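Local coordinates for UPF0053 protein HI_0107 (Haemophilus influenzae, PDB 3LAE) that is of unknown function, a predicted membrane protein with CBS domains that may bind flavin adenine dinucleotide, represented here by its C-terminal transporter-associated domain, at residues 38-42 with 58-63. Numbering follows the deposited sequence.
Sequences FNGLI and IDGLLI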
loop_
_atom_site.group_PDB
_atom_site.type_symbol
_atom_site.label_atom_id
_atom_site.label_comp_id
_atom_site.label_asym_id
_atom_site.label_seq_id
_atom_site.Cartn_x
_atom_site.Cartn_y
_atom_site.Cartn_z
ATOM N N PHE A 38 3.241 2.509 3.818
ATOM C CA PHE A 38 2.744 1.397 3.024
ATOM C C PHE A 38 3.890 0.640 2.349
ATOM O O PHE A 38 3.928 -0.593 2.360
ATOM C CB PHE A 38 1.745 1.935 1.988
ATOM C CG PHE A 38 0.851 0.885 1.397
ATOM C CD1 PHE A 38 0.160 0.006 2.215
ATOM C CD2 PHE A 38 0.675 0.799 0.036
ATOM C CE1 PHE A 38 -0.661 -0.958 1.687
ATOM C CE2 PHE A 38 -0.159 -0.164 -0.502
ATOM C CZ PHE A 38 -0.827 -1.043 0.332
ATOM N N ASN A 39 4.832 1.385 1.778
ATOM C CA ASN A 39 6.060 0.804 1.251
ATOM C C ASN A 39 6.754 -0.055 2.310
ATOM O O ASN A 39 7.116 -1.196 2.051
ATOM C CB ASN A 39 6.995 1.911 0.753
ATOM C CG ASN A 39 8.369 1.390 0.378
ATOM O OD1 ASN A 39 8.504 0.532 -0.501
ATOM N ND2 ASN A 39 9.400 1.891 1.063
ATOM N N GLY A 40 6.952 0.494 3.506
ATOM C CA GLY A 40 7.623 -0.262 4.558
ATOM C C GLY A 40 6.890 -1.556 4.910
ATOM O O GLY A 40 7.494 -2.616 5.087
ATOM N N LEU A 41 5.575 -1.481 5.022
ATOM C CA LEU A 41 4.777 -2.668 5.340
ATOM C C LEU A 41 4.951 -3.755 4.278
ATOM O O LEU A 41 5.119 -4.934 4.595
ATOM C CB LEU A 41 3.301 -2.282 5.444
ATOM C CG LEU A 41 2.317 -3.384 5.812
ATOM C CD1 LEU A 41 2.561 -3.792 7.248
ATOM C CD2 LEU A 41 0.882 -2.919 5.588
ATOM N N ILE A 42 4.896 -3.366 3.009
ATOM C CA ILE A 42 5.056 -4.336 1.936
ATOM C C ILE A 42 6.467 -4.926 1.940
ATOM O O ILE A 42 6.639 -6.151 1.846
ATOM C CB ILE A 42 4.715 -3.724 0.559
ATOM C CG1 ILE A 42 3.238 -3.311 0.511
ATOM C CG2 ILE A 42 5.015 -4.718 -0.561
ATOM C CD1 ILE A 42 2.893 -2.389 -0.665
ATOM N N ILE A 58 -2.253 -8.585 2.183
ATOM C CA ILE A 58 -1.658 -8.174 3.452
ATOM C C ILE A 58 -2.702 -7.479 4.304
ATOM O O ILE A 58 -3.320 -6.505 3.862
ATOM C CB ILE A 58 -0.480 -7.186 3.263
ATOM C CG1 ILE A 58 0.634 -7.798 2.412
ATOM C CG2 ILE A 58 0.085 -6.775 4.616
ATOM C CD1 ILE A 58 1.789 -6.852 2.159
ATOM N N ASP A 59 -2.906 -7.980 5.519
ATOM C CA ASP A 59 -3.704 -7.266 6.514
ATOM C C ASP A 59 -5.074 -6.831 6.004
ATOM O O ASP A 59 -5.485 -5.690 6.217
ATOM C CB ASP A 59 -2.952 -6.034 7.023
ATOM C CG ASP A 59 -1.695 -6.393 7.780
ATOM O OD1 ASP A 59 -0.881 -5.483 8.020
ATOM O OD2 ASP A 59 -1.509 -7.582 8.126
ATOM N N GLY A 60 -5.773 -7.733 5.323
ATOM C CA GLY A 60 -7.133 -7.462 4.881
ATOM C C GLY A 60 -7.231 -6.724 3.561
ATOM O O GLY A 60 -8.341 -6.353 3.136
ATOM N N LEU A 61 -6.089 -6.513 2.907
ATOM C CA LEU A 61 -6.065 -5.837 1.615
ATOM C C LEU A 61 -5.516 -6.726 0.505
ATOM O O LEU A 61 -4.570 -7.484 0.718
ATOM C CB LEU A 61 -5.208 -4.582 1.689
ATOM C CG LEU A 61 -5.578 -3.511 2.724
ATOM C CD1 LEU A 61 -4.625 -2.343 2.575
ATOM C CD2 LEU A 61 -7.033 -3.070 2.555
ATOM N N LEU A 62 -6.113 -6.605 -0.677
ATOM C CA LEU A 62 -5.603 -7.243 -1.882
ATOM C C LEU A 62 -4.893 -6.168 -2.689
ATOM O O LEU A 62 -5.507 -5.194 -3.153
ATOM C CB LEU A 62 -6.765 -7.831 -2.678
ATOM C CG LEU A 62 -6.433 -8.488 -4.018
ATOM C CD1 LEU A 62 -5.540 -9.701 -3.799
ATOM C CD2 LEU A 62 -7.721 -8.888 -4.704
ATOM N N ILE A 63 -3.589 -6.343 -2.846
ATOM C CA ILE A 63 -2.724 -5.286 -3.326
ATOM C C ILE A 63 -2.074 -5.686 -4.638
ATOM O O ILE A 63 -1.595 -6.811 -4.779
ATOM C CB ILE A 63 -1.606 -5.034 -2.291
ATOM C CG1 ILE A 63 -2.203 -4.597 -0.950
ATOM C CG2 ILE A 63 -0.615 -4.008 -2.806
ATOM C CD1 ILE A 63 -1.206 -4.698 0.217
#
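Contacts made mostly by side chains bridge the gap between helix 38-45 and segment 58-63, the turn and first residues of strand 61-69 in its hairpin with 55-58: the axes of segments 38-42 and 61-63 cross at -89° and approach no closer than 12.7 Å. The outer end of the Phe38 ring packs obliquely against the notch between Leu61 and Ile63 (CZ to Ile63 CD1 3.7 Å, CE1 to Leu61 CD1 4.3 Å). One turn on, Ile58 fills the hollow between Leu41 and Ile42, with Ile58 CG2 4.1 Å from Leu41 CD2 and Ile58 CD1 4.1 Å from Ile42 CA; Ile42 CD1 meets Ile63 CG2 at 4.4 Å. Ile58 and Leu61, ends of a type I' turn, both point CA-to-CB toward the helix. Leu41 CD1 also touches Asp59 OD1 (3.9 Å), hydrogen-bonded to Asp31 N. Phe38 also touches Ala76 and Val78 of strand 72-80. With no hydrogen bond crossing and six of seven touching residues buried, this helix-on-antiparallel-sheet core of the transporter-associated domain rests on apolar packing and shape.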